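Local coordinates for enoyl-CoA hydratase (Mycobacterium smegmatis, PDB 3PE8), which probably catalyses the reversible addition of water to 2-enoyl-CoA thioesters, as expected of an enoyl-CoA hydratase, and carries a bound zinc ion in the crystal, at residues 17-22 and 56-61; 25-30 and 60-65; 31-36 and 65-70; 97-102 and 123-128. All coordinates share one frame; numbering follows the deposited sequence.

Interaction 1: 17-22 and 56-61; sequences DRVRTL and VVIVTG
Arg20 and Leu22 each give a backbone N-H to the partner strand and receive one back through their carbonyls, pairing 19-22 with 56-61 in parallel. Leu22 N binds Ile58 O at 2.8 Å, and the bond from Arg20 N to Val56 O is of similar length. In return Ile58 N reaches Arg20 O, and Thr60 N reaches Leu22 O at 3.0 Å. At the start of the pairing the bond from Val56 N to Arg18 O is stretched to 3.4 Å and weak. Alpha hydrogens of Val19, Thr21, Val57 and Val59 also point at carbonyls across the gap. These are the two strands of a beta-alpha-beta unit whose connecting helix, 35-50, lies over the face that carries Leu22, Val57 and Val59; helix 183-195 packs on the other face, against Val19, Val56 and Ile58. Among the apolar contacts, Val19 CG1, anti to the backbone N (chi1 180°), meets Ile58 CD1 at 3.6 Å. Thr21 lies beside Ile58 and points the same way, its OG1 4.0 Å from Ile58 CB. On the helix 35-50 side Leu22 CD1 touches Val57 CG1 at 3.9 Å. The charged ends lead away: Arg18 forms a salt bridge with Asp55; Arg20 NE hydrogen-bonds Thr15 OG1 and its NH2 forms a salt bridge with Asp51.

Interaction 2: 25-30 and 60-65; sequences NRPQSR and TGADPV
Pro27 meets Ala62 and Asp63 through the carbons of its ring, taken here in order from CB. The CB atom points toward 60-65 and comes 3.7 Å from Asp63 O, a carbon-to-carbonyl contact, while also lying 4.1 Å from Ala62 CB. The next atom, CG, sits 4.0 Å from the same methyl, and CD, which closes the ring onto the backbone N, is equally near it. One methyl therefore touches three successive ring carbons. Beside the ring, Asn25 brings its side-chain oxygen to the same methyl: CG stands anti to the backbone N (chi1 -166°), and OD1 ends 3.6 Å from Ala62 CB. The amide nitrogen of Asn25 is hydrogen-bonded to Pro9 O. No hydrogen bond joins the two segments directly. Both are connections leaving neighbouring strands of the main sheet of the crotonase fold: 25-30 follows strand 19-24, and residues 62-65 continue from the end of strand 56-61. The first is shaped by a short 3-10 turn at 27-28, with Ser29 N bonded to Arg26 O and Arg30 N to Pro27 O; the second contains a cis peptide before Pro64. Further along, Val65 CG1 lies 3.6 Å from Arg30 O and 4.1 Å from Arg30 CB, whereas the rest of the Arg30 chain runs extended from CG to NE in an exposed position. Asp63, whose CB points away from 25-30, turns its carboxylate to His180 and Asn100.

Interaction 3: 31-36 and 65-70; sequences NALSAE and VFCAGL
Asn31 turns its amide NH2 toward the backbone of Val65 and Phe66, while Leu33 lays its branch over the sulfur of Cys67. In Asn31, CG, anti to the carbonyl carbon (chi1 -66°), carries the amide over to Phe66 O. Its ND2 donates to Phe66 O at 3.1 Å, approaching from above the carbonyl plane, about 50° out of it. A second bond from ND2 to Val65 O is strongly bent, at 116°, and weak; Ala62 O is a further acceptor for this nitrogen, and Arg26 N binds OD1, which fixes the rotation of the buried amide. Leu33 CG lies 3.6 Å from Cys67 SG, with both methyls of the leucine also near the sulfur, and the same SG accepts Gly69 N at 3.6 Å. Farther out, Leu33 and Leu70 cross obliquely, their CD1 atoms 4.1 Å apart. Between these side chains the backbones are joined by a nearly straight bond of 2.8 Å from Leu33 N to Gly69 O. Glycine suits position 69, where a CB would jam against the preceding carbonyl. The side chain of Leu70 is about 5 Å from the zinc ion held by Glu109 and His129. In crotonase relatives the equivalent loop supplies a peptide N-H of the oxyanion hole, and it probably does so here.

Interaction 4: 97-102 and 123-128; sequences GAINGA and AKFADT
Ile99 packs one methyl against both Ala123 and Phe125, and this is the tight, buried part of the contact. With CG2 anti to the backbone N, the methyl lies 3.9 Å from Ala123 CB and 4.0 Å from Phe125 CE2; Phe125 CZ is just as close, so that two neighbouring atoms of the ring share the isoleucine methyl. The two side chains cross at a slant. Ala123 CB also comes within 3.4 Å of Ile99 O, which places the alanine methyl against both the main chain and the branch of the same isoleucine.

From Gly101 on the fit slackens. Gly101 O stays 3.6 Å from Ala123 CA, and the Ala102 CA hydrogen points at Lys124 O from 3.4 Å between the atoms; no conventional hydrogen bond joins the two segments. On this partly exposed side Lys124 CG occupies the position between the backbone N and the carbonyl carbon (chi1 48°) and touches Ala102 CB at 4.0 Å. The extended chain then passes alongside the same methyl, with CE 4.1 Å from Ala102 CB, and its charged end makes a cation-pi contact with Tyr162.

Asp127, at the far end, hydrogen-bonds the zinc ligand His129 and touches Leu205 of the second subunit. Strand 95-99 belongs to the six-stranded sheet, where Ala98 packs against helix 183-195, whereas 124-126 is the middle strand of a small sheet between 102-104 and 163-164.

In the fold
From the N terminus, interaction 1 joins strand 19-24 to strand 56-61 and closes the loop that contains helix 35-50. Interaction 2 starts inside that loop, just after the first strand, and ends on the turn just past strand 56-61; its second segment overlaps that of interaction 1 at Thr60 and Gly61. Interaction 3 starts later still and ends later, crossing both; it shares Val65 with interaction 2, so the connections before helix 35-50 and after strand 56-61 run side by side. Interaction 4 follows in series, linking strand 95-99 of the main sheet to 124-126 of the small one. Asn100 and Ala102 tie it back, through Asp63 in interaction 2 and Cys67 in interaction 3.

Interaction 1: 17-22 and 56-61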
loop_
_atom_site.group_PDB
_atom_site.type_symbol
_atom_site.label_atom_id
_atom_site.label_comp_id
_atom_site.label_asym_id
_atom_site.label_seq_id
_atom_site.Cartn_x
_atom_site.Cartn_y
_atom_site.Cartn_z
ATOM N N ASP A 17 -2.324 41.209 7.091
ATOM C CA ASP A 17 -1.492 40.535 8.080
ATOM C C ASP A 17 -0.996 39.178 7.585
ATOM O O ASP A 17 -0.922 38.171 8.344
ATOM C CB ASP A 17 -2.222 40.452 9.426
ATOM C CG ASP A 17 -2.512 41.801 10.026
ATOM O OD1 ASP A 17 -1.976 42.808 9.542
ATOM O OD2 ASP A 17 -3.318 41.833 10.990
ATOM N N ARG A 18 -0.663 39.173 6.287
ATOM C CA ARG A 18 -0.068 38.024 5.593
ATOM C C ARG A 18 -1.029 36.875 5.397
ATOM O O ARG A 18 -0.621 35.758 5.107
ATOM C CB ARG A 18 1.267 37.601 6.226
ATOM C CG ARG A 18 2.275 38.773 6.358
ATOM C CD ARG A 18 3.669 38.301 6.788
ATOM N NE ARG A 18 4.160 37.254 5.884
ATOM C CZ ARG A 18 4.695 37.456 4.683
ATOM N NH1 ARG A 18 4.901 38.683 4.199
ATOM N NH2 ARG A 18 5.036 36.401 3.954
ATOM N N VAL A 19 -2.325 37.172 5.550
ATOM C CA VAL A 19 -3.385 36.197 5.347
ATOM C C VAL A 19 -4.250 36.619 4.173
ATOM O O VAL A 19 -4.743 37.741 4.143
ATOM C CB VAL A 19 -4.234 36.037 6.625
ATOM C CG1 VAL A 19 -5.376 34.991 6.395
ATOM C CG2 VAL A 19 -3.351 35.655 7.841
ATOM N N ARG A 20 -4.399 35.721 3.186
ATOM C CA ARG A 20 -5.214 36.026 2.007
ATOM C C ARG A 20 -6.540 35.304 2.154
ATOM O O ARG A 20 -6.568 34.085 2.279
ATOM C CB ARG A 20 -4.544 35.589 0.717
ATOM C CG ARG A 20 -5.437 35.943 -0.498
ATOM C CD ARG A 20 -4.683 36.066 -1.755
ATOM N NE ARG A 20 -3.727 37.160 -1.702
ATOM C CZ ARG A 20 -2.772 37.324 -2.592
ATOM N NH1 ARG A 20 -2.655 36.454 -3.607
ATOM N NH2 ARG A 20 -1.918 38.352 -2.484
ATOM N N THR A 21 -7.631 36.071 2.164
ATOM C CA THR A 21 -8.958 35.514 2.225
ATOM C C THR A 21 -9.549 35.502 0.823
ATOM O O THR A 21 -9.580 36.548 0.135
ATOM C CB THR A 21 -9.859 36.324 3.182
ATOM O OG1 THR A 21 -9.265 36.412 4.497
ATOM C CG2 THR A 21 -11.261 35.670 3.306
ATOM N N LEU A 22 -10.023 34.330 0.408
ATOM C CA LEU A 22 -10.664 34.121 -0.898
ATOM C C LEU A 22 -12.127 33.833 -0.576
ATOM O O LEU A 22 -12.441 32.846 0.118
ATOM C CB LEU A 22 -10.034 32.915 -1.597
ATOM C CG LEU A 22 -8.522 32.996 -1.854
ATOM C CD1 LEU A 22 -8.026 31.697 -2.502
ATOM C CD2 LEU A 22 -8.173 34.235 -2.712
ATOM N N VAL A 56 -0.735 32.390 4.699
ATOM C CA VAL A 56 -1.902 31.563 5.031
ATOM C C VAL A 56 -3.081 32.012 4.174
ATOM O O VAL A 56 -3.199 33.211 3.844
ATOM C CB VAL A 56 -2.297 31.670 6.556
ATOM C CG1 VAL A 56 -3.552 30.868 6.897
ATOM C CG2 VAL A 56 -1.112 31.222 7.449
ATOM N N VAL A 57 -3.890 31.045 3.732
ATOM C CA VAL A 57 -5.119 31.310 2.984
ATOM C C VAL A 57 -6.350 30.938 3.832
ATOM O O VAL A 57 -6.350 29.868 4.491
ATOM C CB VAL A 57 -5.160 30.505 1.649
ATOM C CG1 VAL A 57 -6.472 30.746 0.906
ATOM C CG2 VAL A 57 -3.980 30.901 0.714
ATOM N N ILE A 58 -7.375 31.798 3.813
ATOM C CA ILE A 58 -8.712 31.458 4.306
ATOM C C ILE A 58 -9.652 31.383 3.119
ATOM O O ILE A 58 -9.690 32.331 2.318
ATOM C CB ILE A 58 -9.232 32.515 5.339
ATOM C CG1 ILE A 58 -8.315 32.570 6.563
ATOM C CG2 ILE A 58 -10.702 32.237 5.742
ATOM C CD1 ILE A 58 -8.586 33.733 7.507
ATOM N N VAL A 59 -10.429 30.310 3.034
ATOM C CA VAL A 59 -11.457 30.188 2.020
ATOM C C VAL A 59 -12.813 30.282 2.705
ATOM O O VAL A 59 -13.048 29.575 3.681
ATOM C CB VAL A 59 -11.367 28.852 1.250
ATOM C CG1 VAL A 59 -12.566 28.687 0.260
ATOM C CG2 VAL A 59 -10.064 28.738 0.450
ATOM N N THR A 60 -13.710 31.135 2.178
ATOM C CA THR A 60 -15.041 31.246 2.768
ATOM C C THR A 60 -16.008 31.570 1.662
ATOM O O THR A 60 -15.590 31.779 0.515
ATOM C CB THR A 60 -15.047 32.258 3.940
ATOM O OG1 THR A 60 -16.225 32.072 4.741
ATOM C CG2 THR A 60 -14.960 33.725 3.485
ATOM N N GLY A 61 -17.284 31.624 1.999
ATOM C CA GLY A 61 -18.313 32.011 1.024
ATOM C C GLY A 61 -19.064 33.260 1.422
ATOM O O GLY A 61 -19.271 33.524 2.615
#

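Interaction 2: 25-30 and 60-65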
loop_
_atom_site.group_PDB
_atom_site.type_symbol
_atom_site.label_atom_id
_atom_site.label_comp_id
_atom_site.label_asym_id
_atom_site.label_seq_id
_atom_site.Cartn_x
_atom_site.Cartn_y
_atom_site.Cartn_z
ATOM N N ASN A 25 -18.023 34.267 -4.382
ATOM C CA ASN A 25 -18.907 35.421 -4.443
ATOM C C ASN A 25 -19.954 35.326 -5.570
ATOM O O ASN A 25 -20.051 36.212 -6.445
ATOM C CB ASN A 25 -18.097 36.744 -4.549
ATOM C CG ASN A 25 -18.954 37.967 -4.274
ATOM O OD1 ASN A 25 -19.817 37.944 -3.375
ATOM N ND2 ASN A 25 -18.739 39.030 -5.051
ATOM N N ARG A 26 -20.721 34.240 -5.540
ATOM C CA ARG A 26 -21.898 34.130 -6.395
ATOM C C ARG A 26 -23.082 33.782 -5.510
ATOM O O ARG A 26 -23.735 32.761 -5.718
ATOM C CB ARG A 26 -21.726 33.077 -7.509
ATOM C CG ARG A 26 -20.544 33.312 -8.453
ATOM C CD ARG A 26 -20.468 32.223 -9.472
ATOM N NE ARG A 26 -21.581 32.320 -10.430
ATOM C CZ ARG A 26 -22.445 31.358 -10.757
ATOM N NH1 ARG A 26 -22.402 30.141 -10.202
ATOM N NH2 ARG A 26 -23.368 31.615 -11.684
ATOM N N PRO A 27 -23.397 34.659 -4.546
ATOM C CA PRO A 27 -24.463 34.278 -3.611
ATOM C C PRO A 27 -25.823 34.135 -4.285
ATOM O O PRO A 27 -26.671 33.361 -3.819
ATOM C CB PRO A 27 -24.450 35.415 -2.579
ATOM C CG PRO A 27 -23.759 36.547 -3.237
ATOM C CD PRO A 27 -22.756 35.924 -4.151
ATOM N N GLN A 28 -26.045 34.861 -5.375
ATOM C CA GLN A 28 -27.283 34.757 -6.131
ATOM C C GLN A 28 -27.510 33.346 -6.681
ATOM O O GLN A 28 -28.630 33.004 -7.057
ATOM C CB GLN A 28 -27.284 35.807 -7.267
ATOM C CG GLN A 28 -26.238 35.541 -8.384
ATOM C CD GLN A 28 -24.766 35.978 -8.117
ATOM O OE1 GLN A 28 -24.371 36.439 -7.021
ATOM N NE2 GLN A 28 -23.954 35.863 -9.180
ATOM N N SER A 29 -26.443 32.536 -6.741
ATOM C CA SER A 29 -26.436 31.156 -7.220
ATOM C C SER A 29 -25.866 30.199 -6.156
ATOM O O SER A 29 -25.332 29.116 -6.463
ATOM C CB SER A 29 -25.599 31.052 -8.500
ATOM O OG SER A 29 -26.211 31.815 -9.527
ATOM N N ARG A 30 -25.981 30.594 -4.886
ATOM C CA ARG A 30 -25.509 29.761 -3.754
ATOM C C ARG A 30 -24.023 29.410 -3.864
ATOM O O ARG A 30 -23.591 28.341 -3.404
ATOM C CB ARG A 30 -26.363 28.498 -3.620
ATOM C CG ARG A 30 -27.783 28.786 -3.330
ATOM C CD ARG A 30 -28.588 27.487 -3.288
ATOM N NE ARG A 30 -29.922 27.742 -2.794
ATOM C CZ ARG A 30 -30.991 27.964 -3.547
ATOM N NH1 ARG A 30 -30.915 27.937 -4.880
ATOM N NH2 ARG A 30 -32.158 28.209 -2.947
ATOM N N THR A 60 -13.710 31.135 2.178
ATOM C CA THR A 60 -15.041 31.246 2.768
ATOM C C THR A 60 -16.008 31.570 1.662
ATOM O O THR A 60 -15.590 31.779 0.515
ATOM C CB THR A 60 -15.047 32.258 3.940
ATOM O OG1 THR A 60 -16.225 32.072 4.741
ATOM C CG2 THR A 60 -14.960 33.725 3.485
ATOM N N GLY A 61 -17.284 31.624 1.999
ATOM C CA GLY A 61 -18.313 32.011 1.024
ATOM C C GLY A 61 -19.064 33.260 1.422
ATOM O O GLY A 61 -19.271 33.524 2.615
ATOM N N ALA A 62 -19.531 34.004 0.427
ATOM C CA ALA A 62 -20.502 35.058 0.667
ATOM C C ALA A 62 -21.740 34.448 1.310
ATOM O O ALA A 62 -22.175 33.387 0.895
ATOM C CB ALA A 62 -20.855 35.762 -0.651
ATOM N N ASP A 63 -22.298 35.075 2.335
ATOM C CA ASP A 63 -23.448 34.490 3.023
ATOM C C ASP A 63 -24.682 34.361 2.104
ATOM O O ASP A 63 -24.830 35.122 1.135
ATOM C CB ASP A 63 -23.837 35.319 4.255
ATOM C CG ASP A 63 -23.055 34.939 5.525
ATOM O OD1 ASP A 63 -22.497 33.847 5.625
ATOM O OD2 ASP A 63 -23.094 35.768 6.483
ATOM N N PRO A 64 -25.590 33.426 2.432
ATOM C CA PRO A 64 -25.600 32.568 3.621
ATOM C C PRO A 64 -25.168 31.134 3.380
ATOM O O PRO A 64 -25.257 30.325 4.312
ATOM C CB PRO A 64 -27.066 32.596 4.004
ATOM C CG PRO A 64 -27.751 32.525 2.621
ATOM C CD PRO A 64 -26.890 33.389 1.727
ATOM N N VAL A 65 -24.713 30.816 2.168
ATOM C CA VAL A 65 -24.323 29.457 1.791
ATOM C C VAL A 65 -22.805 29.454 1.614
ATOM O O VAL A 65 -22.246 30.433 1.143
ATOM C CB VAL A 65 -25.062 29.028 0.517
ATOM C CG1 VAL A 65 -24.500 27.703 -0.030
ATOM C CG2 VAL A 65 -26.582 28.921 0.773
#

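Interaction 3: 31-36 and 65-70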
loop_
_atom_site.group_PDB
_atom_site.type_symbol
_atom_site.label_atom_id
_atom_site.label_comp_id
_atom_site.label_asym_id
_atom_site.label_seq_id
_atom_site.Cartn_x
_atom_site.Cartn_y
_atom_site.Cartn_z
ATOM N N ASN A 31 -23.251 30.338 -4.415
ATOM C CA ASN A 31 -21.832 30.182 -4.636
ATOM C C ASN A 31 -21.506 28.936 -5.438
ATOM O O ASN A 31 -20.439 28.346 -5.267
ATOM C CB ASN A 31 -21.085 30.199 -3.286
ATOM C CG ASN A 31 -21.184 31.542 -2.595
ATOM O OD1 ASN A 31 -21.328 32.581 -3.266
ATOM N ND2 ASN A 31 -21.156 31.531 -1.259
ATOM N N ALA A 32 -22.411 28.553 -6.329
ATOM C CA ALA A 32 -22.193 27.398 -7.199
ATOM C C ALA A 32 -20.929 27.617 -8.038
ATOM O O ALA A 32 -20.613 28.751 -8.474
ATOM C CB ALA A 32 -23.429 27.138 -8.079
ATOM N N LEU A 33 -20.200 26.526 -8.253
ATOM C CA LEU A 33 -18.918 26.563 -8.949
ATOM C C LEU A 33 -19.128 26.465 -10.460
ATOM O O LEU A 33 -19.111 25.374 -11.069
ATOM C CB LEU A 33 -18.025 25.436 -8.454
ATOM C CG LEU A 33 -17.767 25.475 -6.956
ATOM C CD1 LEU A 33 -17.002 24.240 -6.542
ATOM C CD2 LEU A 33 -17.066 26.750 -6.466
ATOM N N SER A 34 -19.391 27.622 -11.044
ATOM C CA SER A 34 -19.421 27.788 -12.483
ATOM C C SER A 34 -18.020 27.568 -13.008
ATOM O O SER A 34 -17.043 27.582 -12.257
ATOM C CB SER A 34 -19.894 29.194 -12.850
ATOM O OG SER A 34 -19.035 30.193 -12.313
ATOM N N ALA A 35 -17.926 27.402 -14.314
ATOM C CA ALA A 35 -16.616 27.310 -14.961
ATOM C C ALA A 35 -15.742 28.494 -14.621
ATOM O O ALA A 35 -14.569 28.332 -14.307
ATOM C CB ALA A 35 -16.799 27.166 -16.527
ATOM N N GLU A 36 -16.306 29.693 -14.691
ATOM C CA GLU A 36 -15.566 30.906 -14.342
ATOM C C GLU A 36 -15.085 30.915 -12.897
ATOM O O GLU A 36 -13.929 31.225 -12.630
ATOM C CB GLU A 36 -16.396 32.169 -14.621
ATOM C CG GLU A 36 -15.631 33.472 -14.386
ATOM C CD GLU A 36 -16.511 34.722 -14.408
ATOM O OE1 GLU A 36 -17.754 34.592 -14.560
ATOM O OE2 GLU A 36 -15.937 35.831 -14.256
ATOM N N VAL A 65 -24.713 30.816 2.168
ATOM C CA VAL A 65 -24.323 29.457 1.791
ATOM C C VAL A 65 -22.805 29.454 1.614
ATOM O O VAL A 65 -22.246 30.433 1.143
ATOM C CB VAL A 65 -25.062 29.028 0.517
ATOM C CG1 VAL A 65 -24.500 27.703 -0.030
ATOM C CG2 VAL A 65 -26.582 28.921 0.773
ATOM N N PHE A 66 -22.101 28.398 2.025
ATOM C CA PHE A 66 -20.667 28.283 1.723
ATOM C C PHE A 66 -20.493 27.974 0.232
ATOM O O PHE A 66 -19.947 28.803 -0.517
ATOM C CB PHE A 66 -19.957 27.239 2.604
ATOM C CG PHE A 66 -18.558 26.944 2.151
ATOM C CD1 PHE A 66 -17.529 27.840 2.417
ATOM C CD2 PHE A 66 -18.256 25.769 1.504
ATOM C CE1 PHE A 66 -16.243 27.584 2.006
ATOM C CE2 PHE A 66 -16.941 25.479 1.127
ATOM C CZ PHE A 66 -15.944 26.396 1.356
ATOM N N CYS A 67 -21.025 26.840 -0.216
ATOM C CA CYS A 67 -20.940 26.421 -1.627
ATOM C C CYS A 67 -21.905 25.266 -1.863
ATOM O O CYS A 67 -21.775 24.231 -1.198
ATOM C CB CYS A 67 -19.509 25.991 -1.981
ATOM S SG CYS A 67 -19.341 25.480 -3.694
ATOM N N ALA A 68 -22.857 25.463 -2.787
ATOM C CA ALA A 68 -23.879 24.452 -3.111
ATOM C C ALA A 68 -23.395 23.381 -4.065
ATOM O O ALA A 68 -24.179 22.484 -4.358
ATOM C CB ALA A 68 -25.129 25.138 -3.702
ATOM N N GLY A 69 -22.158 23.488 -4.568
ATOM C CA GLY A 69 -21.580 22.482 -5.483
ATOM C C GLY A 69 -21.368 23.027 -6.886
ATOM O O GLY A 69 -21.418 24.216 -7.119
ATOM N N LEU A 70 -21.162 22.118 -7.829
ATOM C CA LEU A 70 -20.950 22.500 -9.223
ATOM C C LEU A 70 -22.212 23.158 -9.746
ATOM O O LEU A 70 -23.332 22.809 -9.324
ATOM C CB LEU A 70 -20.582 21.257 -10.040
ATOM C CG LEU A 70 -19.088 21.002 -10.244
ATOM C CD1 LEU A 70 -18.213 21.133 -8.997
ATOM C CD2 LEU A 70 -18.937 19.585 -10.902
#

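Interaction 4: 97-102 and 123-128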
loop_
_atom_site.group_PDB
_atom_site.type_symbol
_atom_site.label_atom_id
_atom_site.label_comp_id
_atom_site.label_asym_id
_atom_site.label_seq_id
_atom_site.Cartn_x
_atom_site.Cartn_y
_atom_site.Cartn_z
ATOM N N GLY A 97 -10.511 26.549 5.877
ATOM C CA GLY A 97 -11.882 26.746 5.389
ATOM C C GLY A 97 -12.737 27.283 6.499
ATOM O O GLY A 97 -12.840 26.636 7.573
ATOM N N ALA A 98 -13.356 28.455 6.284
ATOM C CA ALA A 98 -14.281 29.059 7.254
ATOM C C ALA A 98 -15.666 28.834 6.684
ATOM O O ALA A 98 -16.124 29.549 5.773
ATOM C CB ALA A 98 -13.969 30.546 7.459
ATOM N N ILE A 99 -16.301 27.779 7.168
ATOM C CA ILE A 99 -17.568 27.315 6.562
ATOM C C ILE A 99 -18.726 28.072 7.182
ATOM O O ILE A 99 -19.102 27.827 8.346
ATOM C CB ILE A 99 -17.740 25.822 6.739
ATOM C CG1 ILE A 99 -16.464 25.032 6.352
ATOM C CG2 ILE A 99 -18.950 25.346 5.899
ATOM C CD1 ILE A 99 -15.954 25.339 4.914
ATOM N N ASN A 100 -19.313 28.971 6.391
ATOM C CA ASN A 100 -20.302 29.942 6.862
ATOM C C ASN A 100 -21.758 29.499 6.721
ATOM O O ASN A 100 -22.648 30.179 7.186
ATOM C CB ASN A 100 -20.122 31.265 6.122
ATOM C CG ASN A 100 -20.250 31.108 4.613
ATOM O OD1 ASN A 100 -19.408 30.447 3.986
ATOM N ND2 ASN A 100 -21.302 31.684 4.020
ATOM N N GLY A 101 -21.996 28.390 6.030
ATOM C CA GLY A 101 -23.335 27.924 5.709
ATOM C C GLY A 101 -23.206 26.562 5.037
ATOM O O GLY A 101 -22.196 25.860 5.227
ATOM N N ALA A 102 -24.218 26.197 4.254
ATOM C CA ALA A 102 -24.258 24.884 3.627
ATOM C C ALA A 102 -23.072 24.674 2.689
ATOM O O ALA A 102 -22.706 25.558 1.906
ATOM C CB ALA A 102 -25.589 24.685 2.854
ATOM N N ALA A 123 -23.251 26.406 9.769
ATOM C CA ALA A 123 -22.699 25.503 8.754
ATOM C C ALA A 123 -23.458 24.199 8.770
ATOM O O ALA A 123 -23.924 23.730 9.813
ATOM C CB ALA A 123 -21.262 25.254 9.026
ATOM N N LYS A 124 -23.581 23.609 7.608
ATOM C CA LYS A 124 -24.102 22.229 7.497
ATOM C C LYS A 124 -23.485 21.605 6.285
ATOM O O LYS A 124 -23.024 22.309 5.388
ATOM C CB LYS A 124 -25.620 22.164 7.429
ATOM C CG LYS A 124 -26.260 23.076 6.483
ATOM C CD LYS A 124 -27.772 23.166 6.749
ATOM C CE LYS A 124 -28.432 24.024 5.694
ATOM N NZ LYS A 124 -29.869 24.228 5.988
ATOM N N PHE A 125 -23.447 20.278 6.252
ATOM C CA PHE A 125 -22.658 19.567 5.246
ATOM C C PHE A 125 -23.527 18.456 4.668
ATOM O O PHE A 125 -24.223 17.766 5.402
ATOM C CB PHE A 125 -21.422 18.945 5.906
ATOM C CG PHE A 125 -20.532 19.935 6.582
ATOM C CD1 PHE A 125 -20.753 20.339 7.903
ATOM C CD2 PHE A 125 -19.479 20.490 5.874
ATOM C CE1 PHE A 125 -19.879 21.262 8.490
ATOM C CE2 PHE A 125 -18.648 21.415 6.466
ATOM C CZ PHE A 125 -18.865 21.805 7.738
ATOM N N ALA A 126 -23.499 18.306 3.358
ATOM C CA ALA A 126 -24.274 17.231 2.704
ATOM C C ALA A 126 -23.651 16.759 1.428
ATOM O O ALA A 126 -22.959 17.516 0.745
ATOM C CB ALA A 126 -25.762 17.690 2.459
ATOM N N ASP A 127 -23.912 15.489 1.111
ATOM C CA ASP A 127 -23.508 14.880 -0.135
ATOM C C ASP A 127 -24.746 14.469 -0.892
ATOM O O ASP A 127 -25.447 13.535 -0.474
ATOM C CB ASP A 127 -22.628 13.666 0.107
ATOM C CG ASP A 127 -22.235 12.981 -1.183
ATOM O OD1 ASP A 127 -22.362 13.631 -2.229
ATOM O OD2 ASP A 127 -21.885 11.790 -1.195
ATOM N N THR A 128 -25.052 15.154 -1.987
ATOM C CA THR A 128 -26.206 14.796 -2.789
ATOM C C THR A 128 -25.878 14.068 -4.101
ATOM O O THR A 128 -26.773 13.923 -4.953
ATOM C CB THR A 128 -27.057 16.016 -3.082
ATOM O OG1 THR A 128 -26.345 16.927 -3.950
ATOM C CG2 THR A 128 -27.465 16.691 -1.782
#